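Local coordinates for protein interleukin-2 receptor subunit beta (Mus musculus, PDB 6DG5) that binds interleukin-2 as the extracellular part of a type I cytokine receptor subunit, probably also serves interleukin-15, and in the whole receptor probably relays the mitogenic signal, at residues Tyr12-Asn17 with Leu105-Pro110; Glu69-Thr74 with Ser133-Pro138; Ser178-Val183 with Pro201-Thr206. All blocks are in the same frame, centred on the assembly; numbering follows the deposited sequence.

Interactions 1 and 2 sit at the elbow between the two beta domains, their centres about 9 Å apart. In both, a loop of the N-terminal domain meets residues of the second domain or of the linker. Arg15, in 12-17, ties the two together: Arg15 O lies 2.8 Å from Ser72 OG, a probable hydrogen bond. Interaction 2 also lies against another protein chain, while no other chain touches interaction 3. Interaction 3 pairs two strands of the fibronectin type-III domain, its centre about 25 Å from that of interaction 1 and about 31 Å from that of interaction 2. Interactions 1 and 3 touch at Pro110 CD and Val183 O, 3.4 Å apart, and sugars lie beside both.

Interaction 1: Tyr12-Asn17 with Leu105-Pro110; sequences YNSRAN and LRLVAP. With FUC (alpha-L-fucopyranose), chain E; NAG (2-acetamido-2-deoxy-beta-D-glucopyranose), chain C.
Tyr12 O is approached by two groups of the 105-110 segment. Arg106 N donates to Tyr12 O at 3.1 Å, from above the carbonyl plane. Leu105 CA lies 3.4 Å from Tyr12 O in a weaker CA-H...O contact. The Tyr12 and Leu105 side chains lie side by side and point the same way, with Tyr12 CD2 3.7 Å from Leu105 CD2. With CG anti to the backbone N (chi1 174°), the Tyr12 ring starts out beside Leu105. The ring carries Ser14 N over the centre of one face. Its OH donates to Arg15 O, which lies in the ring plane at the edge. Leu107 CD2 packs against the next turn of the loop, 3.3 Å from Ser14 OG. This is the elbow of the cytokine receptor: the loop after strand 8-12 of the N-terminal domain rests on the linker that runs into the fibronectin type-III domain. The loop is shaped by Asn13, whose CA touches Arg106 O. Asn13 OD1 takes Arg15 N at 2.9 Å, an Asx turn, and also Asn17 N. The two donors come from opposite faces of the amide plane, which would fix the rotation of that amide. Asn17 ND2 carries the first N-acetylglucosamine of a glycan that folds back onto the linker. Its fucose sets C5 over one face of the Arg106 guanidinium and O2 at the edge, in plane, 3.2 Å from Arg106 NH2. Fucose O3 lies between the carbonyl oxygens of Arg106 and Leu107, and its single proton could serve either one.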
loop_
_atom_site.group_PDB
_atom_site.type_symbol
_atom_site.label_atom_id
_atom_site.label_comp_id
_atom_site.label_asym_id
_atom_site.label_seq_id
_atom_site.Cartn_x
_atom_site.Cartn_y
_atom_site.Cartn_z
ATOM N N TYR B 12 3.926 0.795 18.961
ATOM C CA TYR B 12 4.987 0.431 18.033
ATOM C C TYR B 12 5.041 1.464 16.915
ATOM O O TYR B 12 4.016 1.760 16.291
ATOM C CB TYR B 12 4.740 -0.978 17.480
ATOM C CG TYR B 12 5.688 -1.444 16.398
ATOM C CD1 TYR B 12 7.061 -1.272 16.522
ATOM C CD2 TYR B 12 5.209 -2.090 15.265
ATOM C CE1 TYR B 12 7.928 -1.709 15.536
ATOM C CE2 TYR B 12 6.067 -2.536 14.278
ATOM C CZ TYR B 12 7.426 -2.339 14.417
ATOM O OH TYR B 12 8.284 -2.777 13.434
ATOM N N ASN B 13 6.228 2.019 16.676
ATOM C CA ASN B 13 6.400 3.071 15.682
ATOM C C ASN B 13 6.484 2.536 14.255
ATOM O O ASN B 13 6.839 3.297 13.348
ATOM C CB ASN B 13 7.651 3.898 16.001
ATOM C CG ASN B 13 8.937 3.204 15.595
ATOM O OD1 ASN B 13 9.026 1.974 15.596
ATOM N ND2 ASN B 13 9.948 3.993 15.245
ATOM N N SER B 14 6.168 1.255 14.052
ATOM C CA SER B 14 6.191 0.541 12.777
ATOM C C SER B 14 7.598 0.297 12.249
ATOM O O SER B 14 7.748 -0.184 11.121
ATOM C CB SER B 14 5.367 1.248 11.692
ATOM O OG SER B 14 6.059 2.376 11.190
ATOM N N ARG B 15 8.637 0.601 13.025
ATOM C CA ARG B 15 9.997 0.286 12.601
ATOM C C ARG B 15 10.719 -0.550 13.650
ATOM O O ARG B 15 10.689 -1.783 13.591
ATOM C CB ARG B 15 10.788 1.561 12.300
ATOM C CG ARG B 15 10.583 2.106 10.894
ATOM C CD ARG B 15 10.528 0.982 9.870
ATOM N NE ARG B 15 11.019 1.396 8.559
ATOM C CZ ARG B 15 10.888 0.674 7.452
ATOM N NH1 ARG B 15 10.268 -0.497 7.492
ATOM N NH2 ARG B 15 11.370 1.125 6.302
ATOM N N ALA B 16 11.370 0.106 14.617
ATOM C CA ALA B 16 12.159 -0.629 15.599
ATOM C C ALA B 16 11.999 -0.095 17.020
ATOM O O ALA B 16 12.885 -0.313 17.854
ATOM C CB ALA B 16 13.639 -0.607 15.215
ATOM N N ASN B 17 10.895 0.583 17.322
ATOM C CA ASN B 17 10.701 1.224 18.616
ATOM C C ASN B 17 9.343 0.825 19.171
ATOM O O ASN B 17 8.317 0.995 18.503
ATOM C CB ASN B 17 10.812 2.751 18.488
ATOM C CG ASN B 17 10.818 3.475 19.835
ATOM O OD1 ASN B 17 10.345 2.961 20.853
ATOM N ND2 ASN B 17 11.359 4.691 19.831
ATOM N N LEU B 105 -0.239 0.619 16.560
ATOM C CA LEU B 105 0.658 1.487 15.810
ATOM C C LEU B 105 0.461 2.939 16.222
ATOM O O LEU B 105 -0.671 3.433 16.260
ATOM C CB LEU B 105 0.426 1.336 14.306
ATOM C CG LEU B 105 0.992 0.081 13.642
ATOM C CD1 LEU B 105 0.630 0.063 12.168
ATOM C CD2 LEU B 105 2.499 0.017 13.824
ATOM N N ARG B 106 1.568 3.619 16.523
ATOM C CA ARG B 106 1.561 5.055 16.806
ATOM C C ARG B 106 2.825 5.632 16.177
ATOM O O ARG B 106 3.901 5.593 16.782
ATOM C CB ARG B 106 1.496 5.338 18.302
ATOM C CG ARG B 106 0.804 6.651 18.639
ATOM C CD ARG B 106 1.705 7.587 19.425
ATOM N NE ARG B 106 1.397 7.590 20.854
ATOM C CZ ARG B 106 2.186 7.078 21.792
ATOM N NH1 ARG B 106 1.824 7.129 23.069
ATOM N NH2 ARG B 106 3.344 6.525 21.460
ATOM N N LEU B 107 2.687 6.169 14.967
ATOM C CA LEU B 107 3.834 6.592 14.177
ATOM C C LEU B 107 4.516 7.810 14.802
ATOM O O LEU B 107 3.998 8.457 15.715
ATOM C CB LEU B 107 3.404 6.905 12.745
ATOM C CG LEU B 107 3.071 5.701 11.865
ATOM C CD1 LEU B 107 2.085 6.076 10.768
ATOM C CD2 LEU B 107 4.348 5.148 11.266
ATOM N N VAL B 108 5.704 8.111 14.290
ATOM C CA VAL B 108 6.469 9.271 14.734
ATOM C C VAL B 108 5.853 10.532 14.146
ATOM O O VAL B 108 5.445 10.556 12.979
ATOM C CB VAL B 108 7.949 9.120 14.336
ATOM C CG1 VAL B 108 8.693 10.437 14.502
ATOM C CG2 VAL B 108 8.606 8.030 15.168
ATOM N N ALA B 109 5.779 11.583 14.962
ATOM C CA ALA B 109 5.131 12.819 14.556
ATOM C C ALA B 109 5.792 13.393 13.303
ATOM O O ALA B 109 6.995 13.210 13.091
ATOM C CB ALA B 109 5.188 13.840 15.690
ATOM N N PRO B 110 5.028 14.080 12.452
ATOM C CA PRO B 110 5.627 14.705 11.265
ATOM C C PRO B 110 6.613 15.793 11.661
ATOM O O PRO B 110 6.466 16.451 12.693
ATOM C CB PRO B 110 4.420 15.286 10.519
ATOM C CG PRO B 110 3.247 14.521 11.038
ATOM C CD PRO B 110 3.564 14.217 12.467
HETATM C C1 FUC E . 7.145 7.548 20.955
HETATM C C2 FUC E . 6.524 6.949 19.665
HETATM C C3 FUC E . 5.430 7.855 19.080
HETATM C C4 FUC E . 5.537 9.309 19.592
HETATM C C5 FUC E . 5.490 9.332 21.135
HETATM C C6 FUC E . 6.104 10.586 21.744
HETATM O O2 FUC E . 6.020 5.637 19.870
HETATM O O3 FUC E . 5.534 7.876 17.662
HETATM O O4 FUC E . 6.712 9.952 19.106
HETATM O O5 FUC E . 6.160 8.196 21.740
HETATM C C1 NAG C . 11.434 5.534 20.993
HETATM C C2 NAG C . 12.366 6.723 20.698
HETATM C C3 NAG C . 12.252 7.802 21.782
HETATM C C4 NAG C . 10.799 8.156 22.075
HETATM C C5 NAG C . 10.043 6.876 22.402
HETATM C C6 NAG C . 8.575 7.079 22.695
HETATM C C7 NAG C . 14.365 6.053 19.432
HETATM C C8 NAG C . 15.787 5.588 19.525
HETATM N N2 NAG C . 13.744 6.269 20.595
HETATM O O3 NAG C . 12.964 8.963 21.370
HETATM O O4 NAG C . 10.766 9.047 23.185
HETATM O O5 NAG C . 10.121 6.006 21.268
HETATM O O6 NAG C . 7.755 6.478 21.703
HETATM O O7 NAG C . 13.807 6.228 18.354
#

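Interaction 2: Glu69-Thr74 with Ser133-Pro138; sequences ESQSLT and SHYIEP
The interdomain elbow, where receptors of this family commonly meet their cytokine, contains this buried contact between loop 69-74 and loop 133-138. Gln71 and Ser133 join the two domains. Ser133 OG donates to Gln71 OE1 at 2.6 Å, from above the plane of the amide. Ser133 OG also accepts from Tyr135 N at 3.0 Å, an ST turn. With Gln71 CG anti to the backbone N (chi1 -168°) and a bend at chi2 (64°), CG and CD come beside Tyr135 CE2. The other end of the amide, Gln71 NE2, donates to Leu73 O at 2.7 Å in an almost straight bond. Arg15 NH1 also lies against Gln71 OE1, probably as a second donor, though the modelled distance is too short to be trusted. Gln71 also packs on Tyr135, with Gln71 CG 3.5 Å from Tyr135 CE2 and the amide and ring planes 63° apart. An alanine in place of Gln71 would probably leave Ser133 OG without its acceptor and Leu73 O without this donor, and open a gap beside the Tyr135 ring. His134 sets NE2 above one face of that ring, toward the rim. Tyr135 OH and His134 NE2 each hydrogen-bond an acidic side chain of another protein chain, so the contact lies beneath an interface. Thr74 OG1 turns to Asp77. Thr74 CG2 meets the tip of the tyrosine, 3.4 Å from Tyr135 OH.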
loop_
_atom_site.group_PDB
_atom_site.type_symbol
_atom_site.label_atom_id
_atom_site.label_comp_id
_atom_site.label_asym_id
_atom_site.label_seq_id
_atom_site.Cartn_x
_atom_site.Cartn_y
_atom_site.Cartn_z
ATOM N N GLU B 69 15.122 3.138 10.563
ATOM C CA GLU B 69 14.195 2.618 9.570
ATOM C C GLU B 69 14.281 1.104 9.421
ATOM O O GLU B 69 13.803 0.562 8.419
ATOM C CB GLU B 69 14.439 3.286 8.215
ATOM C CG GLU B 69 14.275 4.802 8.214
ATOM C CD GLU B 69 12.823 5.239 8.214
ATOM O OE1 GLU B 69 12.561 6.441 8.440
ATOM O OE2 GLU B 69 11.946 4.382 7.980
ATOM N N SER B 70 14.875 0.410 10.390
ATOM C CA SER B 70 14.988 -1.040 10.315
ATOM C C SER B 70 13.659 -1.686 10.691
ATOM O O SER B 70 13.023 -1.297 11.676
ATOM C CB SER B 70 16.102 -1.543 11.229
ATOM O OG SER B 70 15.660 -1.613 12.571
ATOM N N GLN B 71 13.241 -2.676 9.903
ATOM C CA GLN B 71 11.965 -3.358 10.117
ATOM C C GLN B 71 12.198 -4.509 11.086
ATOM O O GLN B 71 12.493 -5.638 10.690
ATOM C CB GLN B 71 11.378 -3.844 8.798
ATOM C CG GLN B 71 9.930 -4.300 8.904
ATOM C CD GLN B 71 9.002 -3.171 9.294
ATOM O OE1 GLN B 71 9.062 -2.080 8.729
ATOM N NE2 GLN B 71 8.145 -3.421 10.276
ATOM N N SER B 72 12.042 -4.224 12.380
ATOM C CA SER B 72 12.356 -5.219 13.399
ATOM C C SER B 72 11.208 -6.191 13.641
ATOM O O SER B 72 11.444 -7.312 14.103
ATOM C CB SER B 72 12.736 -4.527 14.708
ATOM O OG SER B 72 11.629 -3.833 15.254
ATOM N N LEU B 73 9.975 -5.792 13.345
ATOM C CA LEU B 73 8.808 -6.628 13.587
ATOM C C LEU B 73 7.955 -6.709 12.328
ATOM O O LEU B 73 8.047 -5.866 11.433
ATOM C CB LEU B 73 7.966 -6.089 14.749
ATOM C CG LEU B 73 8.629 -6.059 16.124
ATOM C CD1 LEU B 73 7.779 -5.261 17.099
ATOM C CD2 LEU B 73 8.849 -7.471 16.640
ATOM N N THR B 74 7.111 -7.733 12.279
ATOM C CA THR B 74 6.226 -7.985 11.149
ATOM C C THR B 74 4.777 -8.042 11.620
ATOM O O THR B 74 4.469 -7.864 12.801
ATOM C CB THR B 74 6.602 -9.282 10.429
ATOM O OG1 THR B 74 6.759 -10.337 11.386
ATOM C CG2 THR B 74 7.890 -9.102 9.665
ATOM N N SER B 133 6.880 2.398 7.994
ATOM C CA SER B 133 7.196 1.114 7.392
ATOM C C SER B 133 6.653 1.029 5.972
ATOM O O SER B 133 5.619 1.613 5.640
ATOM C CB SER B 133 6.618 -0.024 8.231
ATOM O OG SER B 133 6.865 -1.280 7.623
ATOM N N HIS B 134 7.376 0.290 5.127
ATOM C CA HIS B 134 6.859 -0.033 3.802
ATOM C C HIS B 134 5.582 -0.854 3.895
ATOM O O HIS B 134 4.761 -0.834 2.972
ATOM C CB HIS B 134 7.917 -0.790 3.002
ATOM C CG HIS B 134 8.318 -2.093 3.619
ATOM N ND1 HIS B 134 8.974 -2.173 4.828
ATOM C CD2 HIS B 134 8.151 -3.369 3.198
ATOM C CE1 HIS B 134 9.198 -3.440 5.124
ATOM N NE2 HIS B 134 8.711 -4.187 4.149
ATOM N N TYR B 135 5.400 -1.576 5.006
ATOM C CA TYR B 135 4.182 -2.352 5.213
ATOM C C TYR B 135 2.946 -1.461 5.213
ATOM O O TYR B 135 1.883 -1.860 4.721
ATOM C CB TYR B 135 4.271 -3.118 6.534
ATOM C CG TYR B 135 5.243 -4.275 6.552
ATOM C CD1 TYR B 135 5.412 -5.089 5.439
ATOM C CD2 TYR B 135 5.984 -4.559 7.690
ATOM C CE1 TYR B 135 6.297 -6.152 5.461
ATOM C CE2 TYR B 135 6.868 -5.617 7.723
ATOM C CZ TYR B 135 7.024 -6.411 6.605
ATOM O OH TYR B 135 7.909 -7.465 6.641
ATOM N N ILE B 136 3.064 -0.253 5.763
ATOM C CA ILE B 136 1.928 0.642 5.942
ATOM C C ILE B 136 2.079 1.949 5.184
ATOM O O ILE B 136 1.180 2.792 5.253
ATOM C CB ILE B 136 1.678 0.931 7.436
ATOM C CG1 ILE B 136 2.902 1.609 8.051
ATOM C CG2 ILE B 136 1.348 -0.350 8.178
ATOM C CD1 ILE B 136 2.616 2.325 9.346
ATOM N N GLU B 137 3.191 2.152 4.476
ATOM C CA GLU B 137 3.429 3.437 3.823
ATOM C C GLU B 137 2.336 3.846 2.838
ATOM O O GLU B 137 1.986 5.039 2.819
ATOM C CB GLU B 137 4.796 3.426 3.125
ATOM C CG GLU B 137 5.258 4.809 2.700
ATOM C CD GLU B 137 6.351 4.768 1.654
ATOM O OE1 GLU B 137 7.293 3.962 1.794
ATOM O OE2 GLU B 137 6.262 5.539 0.676
ATOM N N PRO B 138 1.765 2.961 2.012
ATOM C CA PRO B 138 0.716 3.421 1.086
ATOM C C PRO B 138 -0.567 3.857 1.774
ATOM O O PRO B 138 -1.376 4.554 1.147
ATOM C CB PRO B 138 0.476 2.201 0.186
ATOM C CG PRO B 138 0.931 1.044 0.996
ATOM C CD PRO B 138 2.113 1.550 1.760
#

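Interaction 3: Ser178-Val183 with Pro201-Thr206; sequences SYEVQV and PLTFRT. With MAN (alpha-D-mannopyranose), chain D.
Tyr179 lies across from Phe204 in a fibronectin type-III domain, where strand 178-187 pairs with the edge strand 202-205. Tyr179 CB sits over one face of the Phe204 ring, offset toward the rim and 4.0 Å from its centroid, in a CH-pi contact. CG is anti to the carbonyl carbon (chi1 -56°), which turns the ring out beside the Phe204 ring. Further out, Tyr179 CD1 passes Phe204 CE2 at 3.8 Å. The two rings are inclined by 25° but slid apart, so they barely overlap. Tyr179 CE1 then meets Thr206 CG2 at 3.9 Å. At the tip, Tyr179 OH hydrogen-bonds Ile174 N, in the loop before the strand, an arrangement consistent with the tyrosine corner of this fold. Val181, two residues on, puts CG2 at the edge of the Phe204 ring, near its plane. These three side chains share one face of the sheet with Leu202, and on that side Phe204 and Leu202 pack against strands 111-118 and 123-128.

The backbones run antiparallel. Tyr179 and Phe204 form a hydrogen-bonded pair, with Tyr179 N to Phe204 O at 2.7 Å and a return bond from Phe204 N to Tyr179 O. Val181 and Leu202 form the next such pair. The WSXWS motif, Trp195 to Ser199, lies in the connection between the strands, and Ser199 bonds back to Val183. Near it, Gln182 and Pro201 lie side by side, and Gln182 OE1 is held by Arg145.

The other face carries Glu180 and Thr203, which touch through CG and OG1. Glu180 OE1 has its salt-bridge partner in Arg147. The Arg205 chain is extended from CG to NE, and Arg205 NH1 donates to Ser178 OG at 3.1 Å, with that oxygen near the guanidinium plane.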
loop_
_atom_site.group_PDB
_atom_site.type_symbol
_atom_site.label_atom_id
_atom_site.label_comp_id
_atom_site.label_asym_id
_atom_site.label_seq_id
_atom_site.Cartn_x
_atom_site.Cartn_y
_atom_site.Cartn_z
ATOM N N SER B 178 -1.348 36.146 11.855
ATOM C CA SER B 178 -0.417 35.098 12.255
ATOM C C SER B 178 -1.175 33.832 12.637
ATOM O O SER B 178 -2.125 33.883 13.425
ATOM C CB SER B 178 0.446 35.564 13.428
ATOM O OG SER B 178 1.196 36.716 13.085
ATOM N N TYR B 179 -0.739 32.699 12.089
ATOM C CA TYR B 179 -1.357 31.407 12.337
ATOM C C TYR B 179 -0.328 30.425 12.883
ATOM O O TYR B 179 0.883 30.636 12.781
ATOM C CB TYR B 179 -1.977 30.828 11.058
ATOM C CG TYR B 179 -2.988 31.719 10.372
ATOM C CD1 TYR B 179 -2.585 32.690 9.465
ATOM C CD2 TYR B 179 -4.347 31.573 10.615
ATOM C CE1 TYR B 179 -3.505 33.498 8.828
ATOM C CE2 TYR B 179 -5.276 32.375 9.980
ATOM C CZ TYR B 179 -4.850 33.337 9.091
ATOM O OH TYR B 179 -5.774 34.137 8.461
ATOM N N GLU B 180 -0.833 29.330 13.450
ATOM C CA GLU B 180 -0.014 28.234 13.946
ATOM C C GLU B 180 -0.638 26.924 13.486
ATOM O O GLU B 180 -1.861 26.767 13.520
ATOM C CB GLU B 180 0.099 28.271 15.478
ATOM C CG GLU B 180 1.483 27.930 16.022
ATOM C CD GLU B 180 1.622 28.245 17.504
ATOM O OE1 GLU B 180 0.700 28.871 18.071
ATOM O OE2 GLU B 180 2.653 27.868 18.103
ATOM N N VAL B 181 0.202 25.989 13.046
ATOM C CA VAL B 181 -0.264 24.765 12.400
ATOM C C VAL B 181 0.485 23.564 12.965
ATOM O O VAL B 181 1.709 23.604 13.130
ATOM C CB VAL B 181 -0.091 24.844 10.866
ATOM C CG1 VAL B 181 -0.142 23.458 10.246
ATOM C CG2 VAL B 181 -1.170 25.724 10.263
ATOM N N GLN B 182 -0.259 22.497 13.259
ATOM C CA GLN B 182 0.299 21.211 13.645
ATOM C C GLN B 182 -0.299 20.126 12.762
ATOM O O GLN B 182 -1.466 20.203 12.372
ATOM C CB GLN B 182 0.009 20.877 15.112
ATOM C CG GLN B 182 0.729 21.752 16.118
ATOM C CD GLN B 182 0.485 21.298 17.546
ATOM O OE1 GLN B 182 -0.650 21.285 18.021
ATOM N NE2 GLN B 182 1.554 20.909 18.233
ATOM N N VAL B 183 0.508 19.107 12.455
ATOM C CA VAL B 183 0.094 17.997 11.604
ATOM C C VAL B 183 0.375 16.686 12.326
ATOM O O VAL B 183 1.250 16.611 13.194
ATOM C CB VAL B 183 0.808 18.032 10.232
ATOM C CG1 VAL B 183 0.037 17.223 9.206
ATOM C CG2 VAL B 183 0.989 19.468 9.753
ATOM N N PRO B 201 4.647 22.867 16.260
ATOM C CA PRO B 201 3.834 23.868 15.562
ATOM C C PRO B 201 4.679 24.819 14.726
ATOM O O PRO B 201 5.803 25.177 15.086
ATOM C CB PRO B 201 3.119 24.605 16.701
ATOM C CG PRO B 201 3.920 24.297 17.930
ATOM C CD PRO B 201 4.475 22.927 17.720
ATOM N N LEU B 202 4.118 25.215 13.587
ATOM C CA LEU B 202 4.753 26.130 12.649
ATOM C C LEU B 202 3.981 27.442 12.652
ATOM O O LEU B 202 2.793 27.467 12.315
ATOM C CB LEU B 202 4.786 25.530 11.245
ATOM C CG LEU B 202 5.249 26.443 10.110
ATOM C CD1 LEU B 202 6.766 26.512 10.060
ATOM C CD2 LEU B 202 4.680 25.972 8.782
ATOM N N THR B 203 4.654 28.526 13.025
ATOM C CA THR B 203 4.035 29.840 13.117
ATOM C C THR B 203 4.384 30.657 11.879
ATOM O O THR B 203 5.563 30.824 11.551
ATOM C CB THR B 203 4.494 30.572 14.378
ATOM O OG1 THR B 203 4.474 29.666 15.489
ATOM C CG2 THR B 203 3.574 31.742 14.675
ATOM N N PHE B 204 3.358 31.162 11.196
ATOM C CA PHE B 204 3.543 31.941 9.982
ATOM C C PHE B 204 2.536 33.081 9.945
ATOM O O PHE B 204 1.453 32.994 10.530
ATOM C CB PHE B 204 3.403 31.070 8.722
ATOM C CG PHE B 204 2.051 30.426 8.570
ATOM C CD1 PHE B 204 1.759 29.233 9.211
ATOM C CD2 PHE B 204 1.078 31.005 7.771
ATOM C CE1 PHE B 204 0.518 28.637 9.070
ATOM C CE2 PHE B 204 -0.165 30.414 7.624
ATOM C CZ PHE B 204 -0.444 29.228 8.274
ATOM N N ARG B 205 2.906 34.154 9.247
ATOM C CA ARG B 205 2.071 35.342 9.125
ATOM C C ARG B 205 1.888 35.687 7.654
ATOM O O ARG B 205 2.852 35.679 6.879
ATOM C CB ARG B 205 2.682 36.533 9.875
ATOM C CG ARG B 205 1.837 37.795 9.839
ATOM C CD ARG B 205 2.480 38.914 10.643
ATOM N NE ARG B 205 1.707 40.152 10.571
ATOM C CZ ARG B 205 0.765 40.496 11.444
ATOM N NH1 ARG B 205 0.477 39.697 12.461
ATOM N NH2 ARG B 205 0.113 41.640 11.299
ATOM N N THR B 206 0.651 35.997 7.275
ATOM C CA THR B 206 0.327 36.299 5.891
ATOM C C THR B 206 0.824 37.690 5.504
ATOM O O THR B 206 1.035 38.565 6.348
ATOM C CB THR B 206 -1.182 36.203 5.664
ATOM O OG1 THR B 206 -1.869 36.860 6.737
ATOM C CG2 THR B 206 -1.618 34.750 5.600
HETATM C C1 MAN D . 7.154 19.274 21.667
HETATM C C2 MAN D . 6.070 20.378 21.513
HETATM C C3 MAN D . 4.719 19.746 21.194
HETATM C C4 MAN D . 4.820 18.827 19.971
HETATM C C5 MAN D . 5.892 17.755 20.204
HETATM C C6 MAN D . 6.124 16.887 18.976
HETATM O O2 MAN D . 6.362 21.245 20.414
HETATM O O3 MAN D . 3.714 20.734 20.983
HETATM O O4 MAN D . 3.568 18.191 19.741
HETATM O O5 MAN D . 7.161 18.382 20.547
HETATM O O6 MAN D . 6.977 15.806 19.342
#